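Local coordinates for protein COG0546: Predicted phosphatases (Streptococcus pneumoniae, PDB 2AH5) that is of unknown function but is predicted to be a phosphatase of the haloacid dehalogenase-like hydrolase family, at residues L33-P38 against T57-D62; D91-L96 against Y100-T105. All blocks are in the same frame, centred on the assembly; numbering follows the deposited sequence.

Contact 1: L33-P38 against T57-D62; sequences LGVPSP and TCLSKD
Leu33 and Leu59 meet through their branch ends: CD1 of Leu33 lies 3.6 Å from Leu59 CD1 and 4.0 Å from Leu59 CD2, so one methyl touches both arms of the opposing fork. The side chains cross at about a right angle. Each leucine has CG anti to its carbonyl carbon (chi1 -64° in both), and chi2 near 180° sets CD1 of Leu33 at the far end of its side chain, where it reaches both Leu59 methyls. Helix 64-79 covers one flank of the pair: Ala67 touches both leucines and Ile70 touches Leu33. The 33-38 loop begins with a Schellman motif: Gly34 leaves helix 19-33 at positive phi (72°), and the chain turns so that Val35 also faces Leu59. The helices these loops join are consistent with the cap domain that many HAD-family hydrolases insert after the first strand of the Rossmann-like core. Beyond the leucines the contact slackens. Val35 CG2 approaches Leu59 CD2 to 4.2 Å, while Pro38 CG stops 4.7 Å from Cys58 SG, and both side chains rest on Phe30. On the solvent side, Ser37 OG gives a 3.0 Å hydrogen bond to Pro38 O, on a lone pair in the carbonyl plane.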
loop_
_atom_site.group_PDB
_atom_site.type_symbol
_atom_site.label_atom_id
_atom_site.label_comp_id
_atom_site.label_asym_id
_atom_site.label_seq_id
_atom_site.Cartn_x
_atom_site.Cartn_y
_atom_site.Cartn_z
ATOM N N LEU A 33 -10.765 21.099 11.890
ATOM C CA LEU A 33 -9.767 22.153 12.096
ATOM C C LEU A 33 -10.242 23.532 11.592
ATOM O O LEU A 33 -9.611 24.563 11.868
ATOM C CB LEU A 33 -8.437 21.756 11.462
ATOM C CG LEU A 33 -7.750 20.523 12.075
ATOM C CD1 LEU A 33 -6.437 20.236 11.368
ATOM C CD2 LEU A 33 -7.535 20.626 13.591
ATOM N N GLY A 34 -11.346 23.528 10.855
ATOM C CA GLY A 34 -11.972 24.737 10.341
ATOM C C GLY A 34 -11.192 25.378 9.209
ATOM O O GLY A 34 -11.096 26.601 9.141
ATOM N N VAL A 35 -10.617 24.547 8.343
ATOM C CA VAL A 35 -9.772 24.995 7.224
ATOM C C VAL A 35 -10.306 24.436 5.913
ATOM O O VAL A 35 -10.881 23.348 5.898
ATOM C CB VAL A 35 -8.288 24.553 7.382
ATOM C CG1 VAL A 35 -7.660 25.160 8.637
ATOM C CG2 VAL A 35 -8.173 23.056 7.404
ATOM N N PRO A 36 -10.152 25.189 4.799
ATOM C CA PRO A 36 -10.661 24.634 3.546
ATOM C C PRO A 36 -9.963 23.327 3.188
ATOM O O PRO A 36 -8.740 23.164 3.431
ATOM C CB PRO A 36 -10.365 25.743 2.520
ATOM C CG PRO A 36 -10.321 27.022 3.373
ATOM C CD PRO A 36 -9.608 26.547 4.621
ATOM N N SER A 37 -10.739 22.387 2.659
ATOM C CA SER A 37 -10.171 21.164 2.131
ATOM C C SER A 37 -9.455 21.442 0.805
ATOM O O SER A 37 -9.979 22.175 -0.041
ATOM C CB SER A 37 -11.274 20.133 1.901
ATOM O OG SER A 37 -10.729 18.951 1.338
ATOM N N PRO A 38 -8.260 20.845 0.610
ATOM C CA PRO A 38 -7.646 20.780 -0.723
ATOM C C PRO A 38 -8.533 20.037 -1.733
ATOM O O PRO A 38 -9.452 19.296 -1.346
ATOM C CB PRO A 38 -6.391 19.921 -0.474
ATOM C CG PRO A 38 -6.073 20.088 0.918
ATOM C CD PRO A 38 -7.404 20.215 1.624
ATOM N N THR A 57 2.116 19.710 4.415
ATOM C CA THR A 57 1.934 20.537 3.218
ATOM C C THR A 57 0.864 21.631 3.349
ATOM O O THR A 57 0.895 22.621 2.605
ATOM C CB THR A 57 1.710 19.708 1.929
ATOM O OG1 THR A 57 0.439 19.051 1.979
ATOM C CG2 THR A 57 2.840 18.682 1.731
ATOM N N CYS A 58 -0.068 21.480 4.290
ATOM C CA CYS A 58 -1.222 22.385 4.334
ATOM C C CYS A 58 -1.627 22.905 5.713
ATOM O O CYS A 58 -2.594 23.656 5.827
ATOM C CB CYS A 58 -2.426 21.719 3.652
ATOM S SG CYS A 58 -2.753 20.062 4.258
ATOM N N LEU A 59 -0.915 22.482 6.755
ATOM C CA LEU A 59 -1.202 22.913 8.117
ATOM C C LEU A 59 0.052 23.442 8.798
ATOM O O LEU A 59 1.167 23.095 8.420
ATOM C CB LEU A 59 -1.770 21.755 8.948
ATOM C CG LEU A 59 -3.109 21.134 8.576
ATOM C CD1 LEU A 59 -3.386 19.976 9.531
ATOM C CD2 LEU A 59 -4.245 22.156 8.603
ATOM N N SER A 60 -0.131 24.265 9.827
ATOM C CA SER A 60 1.000 24.691 10.642
ATOM C C SER A 60 1.557 23.506 11.397
ATOM O O SER A 60 0.806 22.623 11.826
ATOM C CB SER A 60 0.602 25.806 11.609
ATOM O OG SER A 60 0.260 26.969 10.883
ATOM N N LYS A 61 2.879 23.499 11.551
ATOM C CA LYS A 61 3.607 22.409 12.205
ATOM C C LYS A 61 3.039 22.052 13.594
ATOM O O LYS A 61 2.914 20.864 13.938
ATOM C CB LYS A 61 5.105 22.760 12.259
ATOM C CG LYS A 61 6.031 21.718 12.892
ATOM C CD LYS A 61 7.421 22.306 13.131
ATOM C CE LYS A 61 7.376 23.426 14.208
ATOM N NZ LYS A 61 8.714 23.965 14.656
ATOM N N ASP A 62 2.669 23.077 14.366
ATOM C CA ASP A 62 2.053 22.901 15.686
ATOM C C ASP A 62 0.699 22.178 15.653
ATOM O O ASP A 62 0.216 21.731 16.695
ATOM C CB ASP A 62 1.859 24.256 16.364
ATOM C CG ASP A 62 1.191 25.263 15.447
ATOM O OD1 ASP A 62 1.910 25.874 14.622
ATOM O OD2 ASP A 62 -0.050 25.433 15.534
#

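Contact 2: D91-L96 against Y100-T105; sequences DLLEEL and YPLYIT
The ring of Tyr100 has the carbonyl oxygen of Leu96 at its edge, near the ring plane, with Leu96 O 3.7 Å from Tyr100 CD2. Leu96 CD2 comes in obliquely from one side of the plane, next to that edge and 4.2 Å from Tyr100 CD2; outside the two segments the ring meets Phe209 edge-to-face. With CG anti to the carbonyl carbon (chi1 -63°), Tyr100 sets its ring alongside the last turn of helix 89-97. The same carbonyl accepts the backbone hydrogen bond from Tyr100 N, 2.9 Å long; the donor sits nearly along the C=O axis (163°), but the bond is bent at the hydrogen (135°). Leu102 reaches back from the strand and forks against the helix: its CD1 meets Leu93 CD2 at 3.9 Å and its CD2 meets Leu96 CB at 4.0 Å. This is the short connection from helix 89-97 into strand 102-106 of the Rossmann-like core. One backbone bond links the segments, and the hydroxyls of Ser97 and Ser98 also bond to carbonyls of the last turn. Three of the four touching residues are buried and the contacts between side chains are all apolar, consistent with hydrophobic packing as the main link between helix and strand.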
loop_
_atom_site.group_PDB
_atom_site.type_symbol
_atom_site.label_atom_id
_atom_site.label_comp_id
_atom_site.label_asym_id
_atom_site.label_seq_id
_atom_site.Cartn_x
_atom_site.Cartn_y
_atom_site.Cartn_z
ATOM N N ASP A 91 -9.569 -12.430 -8.820
ATOM C CA ASP A 91 -9.015 -13.281 -9.904
ATOM C C ASP A 91 -7.487 -13.384 -9.826
ATOM O O ASP A 91 -6.924 -14.487 -9.890
ATOM C CB ASP A 91 -9.449 -12.792 -11.282
ATOM C CG ASP A 91 -9.346 -13.885 -12.359
ATOM O OD1 ASP A 91 -9.338 -15.110 -12.001
ATOM O OD2 ASP A 91 -9.289 -13.495 -13.549
ATOM N N LEU A 92 -6.825 -12.244 -9.687
ATOM C CA LEU A 92 -5.356 -12.200 -9.638
ATOM C C LEU A 92 -4.843 -12.995 -8.453
ATOM O O LEU A 92 -3.897 -13.791 -8.574
ATOM C CB LEU A 92 -4.883 -10.743 -9.500
ATOM C CG LEU A 92 -3.381 -10.582 -9.289
ATOM C CD1 LEU A 92 -2.597 -11.118 -10.494
ATOM C CD2 LEU A 92 -3.103 -9.102 -9.043
ATOM N N LEU A 93 -5.440 -12.755 -7.288
ATOM C CA LEU A 93 -5.019 -13.494 -6.089
ATOM C C LEU A 93 -5.243 -15.016 -6.164
ATOM O O LEU A 93 -4.350 -15.781 -5.810
ATOM C CB LEU A 93 -5.708 -12.932 -4.853
ATOM C CG LEU A 93 -5.333 -11.489 -4.526
ATOM C CD1 LEU A 93 -6.193 -10.999 -3.333
ATOM C CD2 LEU A 93 -3.814 -11.389 -4.245
ATOM N N GLU A 94 -6.426 -15.439 -6.596
ATOM C CA GLU A 94 -6.722 -16.877 -6.763
ATOM C C GLU A 94 -5.666 -17.509 -7.661
ATOM O O GLU A 94 -5.108 -18.565 -7.350
ATOM C CB GLU A 94 -8.118 -17.089 -7.392
ATOM C CG GLU A 94 -9.306 -16.707 -6.563
ATOM C CD GLU A 94 -10.624 -16.815 -7.352
ATOM O OE1 GLU A 94 -10.747 -16.197 -8.456
ATOM O OE2 GLU A 94 -11.561 -17.490 -6.848
ATOM N N GLU A 95 -5.347 -16.837 -8.767
ATOM C CA GLU A 95 -4.378 -17.373 -9.718
ATOM C C GLU A 95 -2.961 -17.437 -9.155
ATOM O O GLU A 95 -2.328 -18.491 -9.207
ATOM C CB GLU A 95 -4.414 -16.566 -11.018
ATOM C CG GLU A 95 -5.676 -16.809 -11.851
ATOM C CD GLU A 95 -5.831 -18.287 -12.218
ATOM O OE1 GLU A 95 -4.909 -18.825 -12.865
ATOM O OE2 GLU A 95 -6.849 -18.904 -11.835
ATOM N N LEU A 96 -2.474 -16.337 -8.584
ATOM C CA LEU A 96 -1.098 -16.323 -8.043
ATOM C C LEU A 96 -0.951 -17.229 -6.815
ATOM O O LEU A 96 0.025 -17.969 -6.729
ATOM C CB LEU A 96 -0.627 -14.900 -7.715
ATOM C CG LEU A 96 -0.244 -13.998 -8.884
ATOM C CD1 LEU A 96 0.007 -12.562 -8.377
ATOM C CD2 LEU A 96 0.991 -14.496 -9.627
ATOM N N TYR A 100 2.176 -19.570 -5.697
ATOM C CA TYR A 100 3.133 -18.880 -4.823
ATOM C C TYR A 100 2.526 -18.558 -3.468
ATOM O O TYR A 100 1.343 -18.267 -3.385
ATOM C CB TYR A 100 3.517 -17.513 -5.424
ATOM C CG TYR A 100 4.223 -17.555 -6.754
ATOM C CD1 TYR A 100 5.602 -17.659 -6.813
ATOM C CD2 TYR A 100 3.501 -17.478 -7.949
ATOM C CE1 TYR A 100 6.281 -17.691 -8.046
ATOM C CE2 TYR A 100 4.149 -17.504 -9.176
ATOM C CZ TYR A 100 5.556 -17.619 -9.210
ATOM O OH TYR A 100 6.235 -17.654 -10.415
ATOM N N PRO A 101 3.365 -18.547 -2.412
ATOM C CA PRO A 101 2.953 -17.975 -1.142
ATOM C C PRO A 101 2.912 -16.456 -1.374
ATOM O O PRO A 101 3.820 -15.933 -2.023
ATOM C CB PRO A 101 4.095 -18.366 -0.190
ATOM C CG PRO A 101 5.308 -18.465 -1.066
ATOM C CD PRO A 101 4.773 -19.003 -2.398
ATOM N N LEU A 102 1.855 -15.801 -0.905
ATOM C CA LEU A 102 1.654 -14.359 -1.015
ATOM C C LEU A 102 1.695 -13.686 0.348
ATOM O O LEU A 102 1.207 -14.274 1.353
ATOM C CB LEU A 102 0.279 -14.070 -1.602
ATOM C CG LEU A 102 -0.148 -14.833 -2.851
ATOM C CD1 LEU A 102 -1.524 -14.387 -3.284
ATOM C CD2 LEU A 102 0.887 -14.681 -3.975
ATOM N N TYR A 103 2.235 -12.465 0.377
ATOM C CA TYR A 103 2.352 -11.684 1.622
ATOM C C TYR A 103 1.908 -10.260 1.370
ATOM O O TYR A 103 2.133 -9.699 0.271
ATOM C CB TYR A 103 3.810 -11.673 2.117
ATOM C CG TYR A 103 4.317 -13.069 2.321
ATOM C CD1 TYR A 103 4.039 -13.747 3.508
ATOM C CD2 TYR A 103 4.981 -13.747 1.292
ATOM C CE1 TYR A 103 4.461 -15.054 3.698
ATOM C CE2 TYR A 103 5.438 -15.067 1.482
ATOM C CZ TYR A 103 5.159 -15.702 2.686
ATOM O OH TYR A 103 5.578 -16.990 2.897
ATOM N N ILE A 104 1.265 -9.664 2.368
ATOM C CA ILE A 104 1.120 -8.222 2.321
ATOM C C ILE A 104 2.288 -7.550 3.056
ATOM O O ILE A 104 2.650 -7.948 4.186
ATOM C CB ILE A 104 -0.239 -7.783 2.896
ATOM C CG1 ILE A 104 -1.342 -8.171 1.910
ATOM C CG2 ILE A 104 -0.267 -6.294 3.145
ATOM C CD1 ILE A 104 -2.718 -8.249 2.542
ATOM N N THR A 105 2.827 -6.505 2.417
ATOM C CA THR A 105 3.878 -5.618 2.989
ATOM C C THR A 105 3.443 -4.151 2.841
ATOM O O THR A 105 3.514 -3.582 1.752
ATOM C CB THR A 105 5.240 -5.819 2.308
ATOM O OG1 THR A 105 5.093 -5.694 0.881
ATOM C CG2 THR A 105 5.801 -7.145 2.637
#

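Overall arrangement
From the N terminus, the chain passes through strand 6-9 and then helix 19-33, after which contact 1 opens. It closes a loop of 18 intervening residues, holding helices 40-45 and 51-56, and ties the end of helix 19-33 to the approach to helix 64-79. The chain then runs along that helix and through strand 84-85 before contact 2 closes a much shorter loop, with three residues between its segments, joining helix 89-97 to strand 102-106. The contacts follow in series and neither nest nor cross. Their centres are 39 Å apart, on opposite sides of the chain's centre: contact 1 lies at the surface of what is probably the helical cap, contact 2 in the core, where helix 89-97 packs on the parallel sheet.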